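Local coordinates for protein dihydropteridine reductase (Dictyostelium discoideum, PDB 3ORF) that catalyses the NADH- or NADPH-dependent reduction of quinonoid dihydropteridine to tetrahydropteridine, as a homodimeric short-chain dehydrogenase/reductase with a Rossmann fold, at residues N24-G29 and I50-R55; H62-K67 and E79-K84; D89-A94 and F140-A145. All blocks are in the same frame, centred on the assembly; numbering follows the deposited sequence.

Interaction 1: N24-G29 and I50-R55. With NAD (nicotinamide-adenine-dinucleotide), chain E.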
loop_
_atom_site.group_PDB
_atom_site.type_symbol
_atom_site.label_atom_id
_atom_site.label_comp_id
_atom_site.label_asym_id
_atom_site.label_seq_id
_atom_site.Cartn_x
_atom_site.Cartn_y
_atom_site.Cartn_z
ATOM N N ASN A 24 16.860 25.048 -3.943
ATOM C CA ASN A 24 16.350 24.436 -2.708
ATOM C C ASN A 24 16.115 22.940 -2.812
ATOM O O ASN A 24 15.464 22.453 -3.762
ATOM C CB ASN A 24 15.056 25.108 -2.264
ATOM C CG ASN A 24 15.220 26.602 -2.142
ATOM O OD1 ASN A 24 16.271 27.023 -1.748
ATOM N ND2 ASN A 24 14.185 27.395 -2.479
ATOM N N ILE A 25 16.580 22.207 -1.796
ATOM C CA ILE A 25 16.168 20.823 -1.689
ATOM C C ILE A 25 15.398 20.600 -0.398
ATOM O O ILE A 25 15.811 21.053 0.665
ATOM C CB ILE A 25 17.361 19.829 -1.839
ATOM C CG1 ILE A 25 16.884 18.394 -1.529
ATOM C CG2 ILE A 25 18.505 20.185 -0.917
ATOM C CD1 ILE A 25 18.019 17.314 -1.530
ATOM N N LEU A 26 14.303 19.869 -0.484
ATOM C CA LEU A 26 13.512 19.537 0.685
ATOM C C LEU A 26 13.472 18.061 0.969
ATOM O O LEU A 26 13.297 17.253 0.050
ATOM C CB LEU A 26 12.103 20.031 0.482
ATOM C CG LEU A 26 11.003 19.443 1.339
ATOM C CD1 LEU A 26 11.198 19.893 2.680
ATOM C CD2 LEU A 26 9.760 20.131 0.882
ATOM N N VAL A 27 13.655 17.681 2.226
ATOM C CA VAL A 27 13.859 16.277 2.548
ATOM C C VAL A 27 12.939 15.850 3.712
ATOM O O VAL A 27 13.091 16.366 4.829
ATOM C CB VAL A 27 15.314 15.969 2.943
ATOM C CG1 VAL A 27 15.482 14.446 3.202
ATOM C CG2 VAL A 27 16.349 16.495 1.903
ATOM N N LEU A 28 12.001 14.934 3.428
ATOM C CA LEU A 28 11.055 14.426 4.442
ATOM C C LEU A 28 11.830 13.268 5.001
ATOM O O LEU A 28 12.437 12.504 4.213
ATOM C CB LEU A 28 9.737 13.958 3.763
ATOM C CG LEU A 28 8.619 13.431 4.670
ATOM C CD1 LEU A 28 8.189 14.591 5.666
ATOM C CD2 LEU A 28 7.375 12.901 3.823
ATOM N N GLY A 29 11.908 13.150 6.339
ATOM C CA GLY A 29 12.825 12.184 6.898
ATOM C C GLY A 29 14.198 12.814 7.000
ATOM O O GLY A 29 15.238 12.112 7.107
ATOM N N ILE A 50 16.226 22.051 3.387
ATOM C CA ILE A 50 15.079 22.109 4.300
ATOM C C ILE A 50 14.723 20.685 4.746
ATOM O O ILE A 50 14.720 19.751 3.901
ATOM C CB ILE A 50 13.866 22.693 3.636
ATOM C CG1 ILE A 50 14.132 24.122 3.184
ATOM C CG2 ILE A 50 12.709 22.683 4.583
ATOM C CD1 ILE A 50 13.521 24.392 1.913
ATOM N N SER A 51 14.414 20.500 6.031
ATOM C CA SER A 51 14.164 19.161 6.581
ATOM C C SER A 51 12.832 19.145 7.315
ATOM O O SER A 51 12.563 20.040 8.107
ATOM C CB SER A 51 15.342 18.723 7.497
ATOM O OG SER A 51 15.071 17.576 8.298
ATOM N N ILE A 52 11.969 18.174 6.987
ATOM C CA ILE A 52 10.787 17.869 7.796
ATOM C C ILE A 52 11.001 16.463 8.383
ATOM O O ILE A 52 11.372 15.527 7.666
ATOM C CB ILE A 52 9.464 17.880 6.942
ATOM C CG1 ILE A 52 9.241 19.225 6.211
ATOM C CG2 ILE A 52 8.236 17.472 7.784
ATOM C CD1 ILE A 52 8.270 19.096 4.958
ATOM N N ASP A 53 10.776 16.322 9.677
ATOM C CA ASP A 53 10.966 15.053 10.404
ATOM C C ASP A 53 10.269 15.176 11.782
ATOM O O ASP A 53 9.624 16.242 12.061
ATOM C CB ASP A 53 12.453 14.700 10.510
ATOM C CG ASP A 53 12.681 13.213 10.634
ATOM O OD1 ASP A 53 11.850 12.520 11.292
ATOM O OD2 ASP A 53 13.677 12.713 10.034
ATOM N N PHE A 54 10.321 14.122 12.610
ATOM C CA PHE A 54 9.692 14.212 13.962
ATOM C C PHE A 54 10.532 15.044 14.936
ATOM O O PHE A 54 10.018 15.608 15.894
ATOM C CB PHE A 54 9.301 12.847 14.575
ATOM C CG PHE A 54 8.340 12.052 13.719
ATOM C CD1 PHE A 54 8.605 10.719 13.383
ATOM C CD2 PHE A 54 7.180 12.646 13.186
ATOM C CE1 PHE A 54 7.706 9.984 12.541
ATOM C CE2 PHE A 54 6.300 11.906 12.329
ATOM C CZ PHE A 54 6.563 10.610 12.045
ATOM N N ARG A 55 11.819 15.144 14.649
ATOM C CA ARG A 55 12.744 15.943 15.441
ATOM C C ARG A 55 13.528 16.845 14.437
ATOM O O ARG A 55 13.527 16.591 13.200
ATOM C CB ARG A 55 13.627 15.012 16.294
ATOM C CG ARG A 55 14.646 14.232 15.519
ATOM C CD ARG A 55 14.981 12.866 16.158
ATOM N NE ARG A 55 15.823 12.066 15.238
ATOM C CZ ARG A 55 15.340 11.277 14.266
ATOM N NH1 ARG A 55 14.025 11.136 14.096
ATOM N NH2 ARG A 55 16.165 10.617 13.463
HETATM P PA NAD E . 16.156 6.099 9.840
HETATM O O1A NAD E . 15.281 5.366 10.792
HETATM O O2A NAD E . 17.466 6.656 10.277
HETATM O O5B NAD E . 15.322 7.441 9.393
HETATM C C5B NAD E . 14.011 7.535 8.965
HETATM C C4B NAD E . 13.550 8.956 9.334
HETATM O O4B NAD E . 12.154 9.044 8.921
HETATM C C3B NAD E . 13.533 9.110 10.879
HETATM O O3B NAD E . 13.976 10.406 11.205
HETATM C C2B NAD E . 12.062 9.124 11.244
HETATM O O2B NAD E . 11.806 10.006 12.350
HETATM C C1B NAD E . 11.451 9.721 9.960
HETATM N N9A NAD E . 10.029 9.354 9.711
HETATM C C8A NAD E . 9.488 8.131 9.947
HETATM N N7A NAD E . 8.211 8.184 9.539
HETATM C C5A NAD E . 7.925 9.442 9.080
HETATM C C6A NAD E . 6.771 10.092 8.541
HETATM N N6A NAD E . 5.573 9.461 8.469
HETATM N N1A NAD E . 6.858 11.393 8.139
HETATM C C2A NAD E . 8.002 12.052 8.272
HETATM N N3A NAD E . 9.104 11.459 8.776
HETATM C C4A NAD E . 9.095 10.179 9.210
HETATM O O3 NAD E . 16.251 5.163 8.577
HETATM P PN NAD E . 17.270 5.148 7.427
HETATM O O1N NAD E . 18.187 4.022 7.795
HETATM O O2N NAD E . 17.752 6.535 7.027
HETATM O O5D NAD E . 16.418 4.617 6.152
HETATM C C5D NAD E . 15.882 5.498 5.157
HETATM C C4D NAD E . 14.945 4.728 4.206
HETATM O O4D NAD E . 15.567 3.474 3.817
HETATM C C3D NAD E . 13.569 4.334 4.756
HETATM O O3D NAD E . 12.585 4.805 3.769
HETATM C C2D NAD E . 13.586 2.798 4.784
HETATM O O2D NAD E . 12.234 2.363 4.572
HETATM C C1D NAD E . 14.438 2.596 3.511
HETATM N N1N NAD E . 14.957 1.324 2.830
HETATM C C2N NAD E . 16.163 0.591 3.223
HETATM C C3N NAD E . 16.517 -0.574 2.456
HETATM C C7N NAD E . 17.771 -1.447 2.738
HETATM O O7N NAD E . 17.674 -2.689 2.724
HETATM N N7N NAD E . 18.914 -0.749 2.908
HETATM C C4N NAD E . 15.733 -0.968 1.345
HETATM C C5N NAD E . 14.603 -0.233 0.966
HETATM C C6N NAD E . 14.229 0.884 1.696
#

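Interaction 2: H62-K67 and E79-K84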
loop_
_atom_site.group_PDB
_atom_site.type_symbol
_atom_site.label_atom_id
_atom_site.label_comp_id
_atom_site.label_asym_id
_atom_site.label_seq_id
_atom_site.Cartn_x
_atom_site.Cartn_y
_atom_site.Cartn_z
ATOM N N HIS A 62 16.803 25.122 7.010
ATOM C CA HIS A 62 15.507 25.258 7.631
ATOM C C HIS A 62 15.051 23.898 8.102
ATOM O O HIS A 62 15.136 22.924 7.354
ATOM C CB HIS A 62 14.485 25.778 6.643
ATOM C CG HIS A 62 14.784 27.131 6.082
ATOM N ND1 HIS A 62 14.287 28.294 6.638
ATOM C CD2 HIS A 62 15.464 27.503 4.970
ATOM C CE1 HIS A 62 14.670 29.325 5.905
ATOM N NE2 HIS A 62 15.380 28.873 4.882
ATOM N N SER A 63 14.540 23.820 9.321
ATOM C CA SER A 63 14.124 22.517 9.846
ATOM C C SER A 63 12.733 22.617 10.464
ATOM O O SER A 63 12.476 23.523 11.267
ATOM C CB SER A 63 15.167 21.965 10.849
ATOM O OG SER A 63 14.654 20.879 11.599
ATOM N N PHE A 64 11.855 21.679 10.106
ATOM C CA PHE A 64 10.485 21.668 10.605
ATOM C C PHE A 64 10.174 20.340 11.268
ATOM O O PHE A 64 10.665 19.280 10.855
ATOM C CB PHE A 64 9.464 21.941 9.499
ATOM C CG PHE A 64 9.587 23.315 8.890
ATOM C CD1 PHE A 64 10.364 23.515 7.744
ATOM C CD2 PHE A 64 8.964 24.411 9.477
ATOM C CE1 PHE A 64 10.520 24.759 7.189
ATOM C CE2 PHE A 64 9.107 25.687 8.913
ATOM C CZ PHE A 64 9.897 25.866 7.768
ATOM N N THR A 65 9.303 20.405 12.255
ATOM C CA THR A 65 8.952 19.287 13.050
ATOM C C THR A 65 7.480 19.040 12.777
ATOM O O THR A 65 6.698 20.022 12.613
ATOM C CB THR A 65 9.242 19.641 14.511
ATOM O OG1 THR A 65 10.055 18.637 15.061
ATOM C CG2 THR A 65 7.970 19.935 15.375
ATOM N N ILE A 66 7.086 17.756 12.696
ATOM C CA ILE A 66 5.662 17.401 12.583
ATOM C C ILE A 66 5.335 16.435 13.694
ATOM O O ILE A 66 6.207 15.685 14.079
ATOM C CB ILE A 66 5.314 16.841 11.195
ATOM C CG1 ILE A 66 6.350 15.797 10.747
ATOM C CG2 ILE A 66 5.238 18.005 10.182
ATOM C CD1 ILE A 66 5.826 15.008 9.545
ATOM N N LYS A 67 4.134 16.519 14.274
ATOM C CA LYS A 67 3.814 15.715 15.450
ATOM C C LYS A 67 3.337 14.413 14.882
ATOM O O LYS A 67 3.462 13.396 15.536
ATOM C CB LYS A 67 2.722 16.280 16.407
ATOM C CG LYS A 67 2.671 17.815 16.744
ATOM C CD LYS A 67 3.534 18.276 17.991
ATOM C CE LYS A 67 2.974 17.866 19.377
ATOM N NZ LYS A 67 4.067 17.821 20.419
ATOM N N GLU A 79 1.825 24.798 4.646
ATOM C CA GLU A 79 1.369 26.197 4.834
ATOM C C GLU A 79 2.484 27.100 5.399
ATOM O O GLU A 79 2.633 28.209 4.939
ATOM C CB GLU A 79 0.010 26.257 5.585
ATOM C CG GLU A 79 -1.147 25.519 4.770
ATOM C CD GLU A 79 -2.531 25.464 5.448
ATOM O OE1 GLU A 79 -2.665 25.295 6.699
ATOM O OE2 GLU A 79 -3.502 25.595 4.680
ATOM N N LYS A 80 3.322 26.558 6.304
ATOM C CA LYS A 80 4.474 27.274 6.865
ATOM C C LYS A 80 5.540 27.561 5.847
ATOM O O LYS A 80 6.046 28.664 5.792
ATOM C CB LYS A 80 5.129 26.512 8.016
ATOM C CG LYS A 80 4.453 26.587 9.361
ATOM C CD LYS A 80 5.195 25.669 10.342
ATOM C CE LYS A 80 4.393 25.435 11.625
ATOM N NZ LYS A 80 5.027 24.361 12.449
ATOM N N ILE A 81 5.912 26.564 5.057
ATOM C CA ILE A 81 7.009 26.702 4.101
ATOM C C ILE A 81 6.625 27.643 2.941
ATOM O O ILE A 81 7.463 28.378 2.360
ATOM C CB ILE A 81 7.358 25.319 3.523
ATOM C CG1 ILE A 81 8.016 24.431 4.599
ATOM C CG2 ILE A 81 8.241 25.470 2.306
ATOM C CD1 ILE A 81 8.243 23.023 4.195
ATOM N N ASN A 82 5.342 27.563 2.603
ATOM C CA ASN A 82 4.689 28.366 1.558
ATOM C C ASN A 82 4.717 29.853 1.947
ATOM O O ASN A 82 5.306 30.671 1.229
ATOM C CB ASN A 82 3.237 27.881 1.387
ATOM C CG ASN A 82 2.766 27.914 -0.043
ATOM O OD1 ASN A 82 3.001 26.979 -0.819
ATOM N ND2 ASN A 82 2.078 28.993 -0.400
ATOM N N SER A 83 4.111 30.184 3.092
ATOM C CA SER A 83 4.169 31.554 3.657
ATOM C C SER A 83 5.602 32.101 3.891
ATOM O O SER A 83 5.747 33.236 4.260
ATOM C CB SER A 83 3.344 31.639 4.955
ATOM O OG SER A 83 4.081 31.233 6.119
ATOM N N LYS A 84 6.640 31.284 3.683
ATOM C CA LYS A 84 8.045 31.740 3.714
ATOM C C LYS A 84 8.566 31.950 2.290
ATOM O O LYS A 84 9.745 32.209 2.074
ATOM C CB LYS A 84 8.930 30.699 4.428
ATOM C CG LYS A 84 8.965 30.851 5.926
ATOM C CD LYS A 84 9.679 29.687 6.578
ATOM C CE LYS A 84 10.681 30.122 7.668
ATOM N NZ LYS A 84 10.134 31.041 8.731
#

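Interaction 3: D89-A94 and F140-A145. With NAD (nicotinamide-adenine-dinucleotide), chain E.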
loop_
_atom_site.group_PDB
_atom_site.type_symbol
_atom_site.label_atom_id
_atom_site.label_comp_id
_atom_site.label_asym_id
_atom_site.label_seq_id
_atom_site.Cartn_x
_atom_site.Cartn_y
_atom_site.Cartn_z
ATOM N N ASP A 89 13.524 22.689 -5.777
ATOM C CA ASP A 89 13.953 22.121 -7.047
ATOM C C ASP A 89 14.102 20.580 -7.019
ATOM O O ASP A 89 14.079 19.927 -8.087
ATOM C CB ASP A 89 15.309 22.722 -7.412
ATOM C CG ASP A 89 15.245 24.275 -7.623
ATOM O OD1 ASP A 89 15.673 25.074 -6.703
ATOM O OD2 ASP A 89 14.700 24.684 -8.650
ATOM N N THR A 90 14.388 20.052 -5.823
ATOM C CA THR A 90 14.492 18.662 -5.568
ATOM C C THR A 90 13.787 18.332 -4.240
ATOM O O THR A 90 14.015 19.000 -3.209
ATOM C CB THR A 90 15.930 18.240 -5.434
ATOM O OG1 THR A 90 16.572 18.332 -6.709
ATOM C CG2 THR A 90 15.994 16.806 -4.908
ATOM N N PHE A 91 12.916 17.320 -4.284
ATOM C CA PHE A 91 12.268 16.810 -3.080
ATOM C C PHE A 91 12.687 15.365 -2.888
ATOM O O PHE A 91 12.732 14.599 -3.872
ATOM C CB PHE A 91 10.743 16.892 -3.184
ATOM C CG PHE A 91 10.053 16.123 -2.096
ATOM C CD1 PHE A 91 9.821 16.712 -0.850
ATOM C CD2 PHE A 91 9.738 14.754 -2.268
ATOM C CE1 PHE A 91 9.275 15.966 0.210
ATOM C CE2 PHE A 91 9.145 14.016 -1.229
ATOM C CZ PHE A 91 8.913 14.659 0.034
ATOM N N VAL A 92 13.042 14.964 -1.678
ATOM C CA VAL A 92 13.438 13.541 -1.435
ATOM C C VAL A 92 12.718 13.028 -0.226
ATOM O O VAL A 92 12.737 13.670 0.822
ATOM C CB VAL A 92 14.929 13.409 -1.145
ATOM C CG1 VAL A 92 15.292 11.899 -0.815
ATOM C CG2 VAL A 92 15.745 13.899 -2.339
ATOM N N CYS A 93 12.018 11.911 -0.330
ATOM C CA CYS A 93 11.512 11.356 0.915
ATOM C C CYS A 93 12.426 10.257 1.411
ATOM O O CYS A 93 12.632 9.194 0.747
ATOM C CB CYS A 93 10.095 10.830 0.749
ATOM S SG CYS A 93 9.429 9.874 2.158
ATOM N N ALA A 94 13.038 10.507 2.562
ATOM C CA ALA A 94 13.909 9.497 3.127
ATOM C C ALA A 94 13.324 8.989 4.403
ATOM O O ALA A 94 14.019 8.375 5.169
ATOM C CB ALA A 94 15.318 10.044 3.385
ATOM N N PHE A 140 11.640 14.748 -8.058
ATOM C CA PHE A 140 10.866 14.270 -6.945
ATOM C C PHE A 140 11.203 12.801 -6.676
ATOM O O PHE A 140 10.918 11.927 -7.515
ATOM C CB PHE A 140 9.392 14.403 -7.310
ATOM C CG PHE A 140 8.468 13.850 -6.291
ATOM C CD1 PHE A 140 7.903 14.688 -5.325
ATOM C CD2 PHE A 140 8.126 12.512 -6.309
ATOM C CE1 PHE A 140 6.993 14.170 -4.395
ATOM C CE2 PHE A 140 7.255 12.008 -5.383
ATOM C CZ PHE A 140 6.702 12.833 -4.416
ATOM N N VAL A 141 11.780 12.501 -5.523
ATOM C CA VAL A 141 12.223 11.133 -5.310
ATOM C C VAL A 141 11.677 10.503 -4.088
ATOM O O VAL A 141 11.876 11.052 -3.042
ATOM C CB VAL A 141 13.756 11.061 -5.251
ATOM C CG1 VAL A 141 14.247 9.609 -4.984
ATOM C CG2 VAL A 141 14.305 11.521 -6.609
ATOM N N LEU A 142 11.031 9.311 -4.209
ATOM C CA LEU A 142 10.682 8.529 -3.029
ATOM C C LEU A 142 11.643 7.344 -2.854
ATOM O O LEU A 142 12.085 6.729 -3.837
ATOM C CB LEU A 142 9.232 8.013 -3.134
ATOM C CG LEU A 142 8.120 9.042 -3.354
ATOM C CD1 LEU A 142 6.683 8.436 -3.251
ATOM C CD2 LEU A 142 8.315 10.093 -2.247
ATOM N N THR A 143 11.938 6.994 -1.599
ATOM C CA THR A 143 12.661 5.752 -1.252
ATOM C C THR A 143 11.700 4.531 -1.229
ATOM O O THR A 143 10.754 4.450 -0.380
ATOM C CB THR A 143 13.390 5.891 0.068
ATOM O OG1 THR A 143 14.224 7.091 -0.013
ATOM C CG2 THR A 143 14.348 4.698 0.228
ATOM N N GLY A 144 11.930 3.588 -2.163
ATOM C CA GLY A 144 11.083 2.386 -2.213
ATOM C C GLY A 144 11.858 1.243 -1.564
ATOM O O GLY A 144 12.666 1.468 -0.623
ATOM N N ALA A 145 11.705 0.019 -2.104
ATOM C CA ALA A 145 12.577 -1.064 -1.659
ATOM C C ALA A 145 12.809 -2.060 -2.720
ATOM O O ALA A 145 11.881 -2.541 -3.315
ATOM C CB ALA A 145 12.059 -1.741 -0.360
HETATM P PA NAD E . 16.156 6.099 9.840
HETATM O O1A NAD E . 15.281 5.366 10.792
HETATM O O2A NAD E . 17.466 6.656 10.277
HETATM O O5B NAD E . 15.322 7.441 9.393
HETATM C C5B NAD E . 14.011 7.535 8.965
HETATM C C4B NAD E . 13.550 8.956 9.334
HETATM O O4B NAD E . 12.154 9.044 8.921
HETATM C C3B NAD E . 13.533 9.110 10.879
HETATM O O3B NAD E . 13.976 10.406 11.205
HETATM C C2B NAD E . 12.062 9.124 11.244
HETATM O O2B NAD E . 11.806 10.006 12.350
HETATM C C1B NAD E . 11.451 9.721 9.960
HETATM N N9A NAD E . 10.029 9.354 9.711
HETATM C C8A NAD E . 9.488 8.131 9.947
HETATM N N7A NAD E . 8.211 8.184 9.539
HETATM C C5A NAD E . 7.925 9.442 9.080
HETATM C C6A NAD E . 6.771 10.092 8.541
HETATM N N6A NAD E . 5.573 9.461 8.469
HETATM N N1A NAD E . 6.858 11.393 8.139
HETATM C C2A NAD E . 8.002 12.052 8.272
HETATM N N3A NAD E . 9.104 11.459 8.776
HETATM C C4A NAD E . 9.095 10.179 9.210
HETATM O O3 NAD E . 16.251 5.163 8.577
HETATM P PN NAD E . 17.270 5.148 7.427
HETATM O O1N NAD E . 18.187 4.022 7.795
HETATM O O2N NAD E . 17.752 6.535 7.027
HETATM O O5D NAD E . 16.418 4.617 6.152
HETATM C C5D NAD E . 15.882 5.498 5.157
HETATM C C4D NAD E . 14.945 4.728 4.206
HETATM O O4D NAD E . 15.567 3.474 3.817
HETATM C C3D NAD E . 13.569 4.334 4.756
HETATM O O3D NAD E . 12.585 4.805 3.769
HETATM C C2D NAD E . 13.586 2.798 4.784
HETATM O O2D NAD E . 12.234 2.363 4.572
HETATM C C1D NAD E . 14.438 2.596 3.511
HETATM N N1N NAD E . 14.957 1.324 2.830
HETATM C C2N NAD E . 16.163 0.591 3.223
HETATM C C3N NAD E . 16.517 -0.574 2.456
HETATM C C7N NAD E . 17.771 -1.447 2.738
HETATM O O7N NAD E . 17.674 -2.689 2.724
HETATM N N7N NAD E . 18.914 -0.749 2.908
HETATM C C4N NAD E . 15.733 -0.968 1.345
HETATM C C5N NAD E . 14.603 -0.233 0.966
HETATM C C6N NAD E . 14.229 0.884 1.696
#

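Interaction 1: N24-G29 and I50-R55
L26 and L28 interlock with I50 and I52 where the two strands of the first beta-alpha-beta unit of the Rossmann fold lie parallel, their axes 12° apart. On the face these four residues share, the CD1 methyl of L26 settles between two isoleucines, 3.7 Å from I50 CG2 and 3.8 Å from I52 CD1. One step on, L28 CD1 meets I52 CG2 at 3.6 Å, so I52 presents a different branch to each leucine. Both leucines hold CG anti to the backbone N (L28 chi1 -178°), and in each it is the CD1 branch that leans over the neighbouring strand. Helix 108-133 covers L26 and L28, whereas V27 packs on helix 33-44 from the other face. The backbones are laced by four bonds: I50 N to I25 O, V27 N to I50 O, I52 N to V27 O and G29 N to I52 O.

At the C-terminal ends of the strands the adenosine half of NAD is bound. L28 CD1 touches adenine C2A, and the F54 ring lies against the adenine, with N3A over one face. D53 accepts hydrogen bonds from both hydroxyls of the adenine ribose, O2B on OD1 and O3B on OD2, the usual arrangement for NAD in Rossmann enzymes; S31 N also binds OD2. R55 NH1 donates to both hydroxyls, at 3.0 Å each, while NAD O3B donates to D53 OD2 at 2.6 Å.

Interaction 2: H62-K67 and E79-K84
F64, on an outermost strand of the Rossmann-fold sheet, pushes its ring among K80, I81 and K84, around the C-terminal end of helix 71-82. This is strand-to-helix packing near the surface, with no hydrogen bond between the segments. From CB, which points toward the helix, the side chain leaves with CG anti to the carbonyl carbon (chi1 -64°), carrying the ring across the gap between backbones whose nearest CA atoms, those of F64 and I81, are 8.9 Å apart. Beyond CG the ring divides its neighbours. CD1 is 4.0 Å from I81 CG1, and CE1 comes closer to the same methylene, at 3.6 Å, with I81 CD1 beside it. On the other flank CD2 meets K80 CD at 4.1 Å, and CE2 lies near both CB and CD of that lysine. The tip, CZ, reaches I81 CG1 and also K84 CD, which sits at the ring edge near its plane.

The two lysines therefore contribute their aliphatic stems. K80 is extended beyond CG, whereas K84 bends at its third and fourth torsions. I81, the buried member of the group, also touches L133 of helix 108-133, the neighbouring helix on the same face of the sheet; V77 and I50 pack on F64 as well. Two residues earlier, at the start of the strand, H62 makes a looser contact, its side chain crossing that of K84 at a slant, with ND1 4.2 Å from K84 CE.

Interaction 3: D89-A94 and F140-A145
F91 and F140 form the apolar centre of this contact between two parallel strands in the middle of the Rossmann-fold sheet. Their rings lie side by side and point the same way, with planes 21° apart but centroids 5.1 Å apart, so they are slid aside and barely overlap; the closest atoms are F91 CD2 and F140 CE1, at 3.5 Å. The two phenylalanines are paired across the strands and so share a face, and the same first torsion, CG anti to the backbone N (168° and 176°), sends both rings the same way. L142 continues that face: its CD2 methyl meets the edge of the F91 ring and sits 3.6 Å from C93 CB. Helix 108-133 packs on F91, C93 and L142, and helix 156-172 on F140 and L142.

Outward from the rings comes the backbone ladder, in which V141 N bonds to F91 O and C93 N to V141 O, each at 2.8 Å. V92 CA adds a CA-H...O contact to V141 O. At the C-terminal end the two segments approach NAD: A94 O nears C5D of the nicotinamide ribose, and T143 CG2 faces C1D. T143 O accepts a bond from K162 NZ. The polar edge closes on C93 O, gripped by two donors of one residue, both in its carbonyl plane: T143 N at 3.3 Å and T143 OG1 at 2.7 Å.

All three contacts involve one sheet, interactions 1 and 3 strand to strand and interaction 2 strand to helix, and they follow one another along the chain. Interactions 1 and 2, with centres 9 Å apart, meet through neighbouring strands: S51 O and F64 N are 2.7 Å apart, S51 N and H62 O 2.9 Å. Interactions 1 and 3 join on the other side of strand 24-28, where L28 O and A94 N lie 2.7 Å apart; their centres are 11 Å apart. Interactions 1 and 3 divide NAD between its adenosine and nicotinamide halves, and T143 is about 7 Å, side chain to side chain, from Y158, the predicted proton acceptor. In interaction 2 the F64 side chain lies about 10 Å from NAD, although I66 touches the coenzyme.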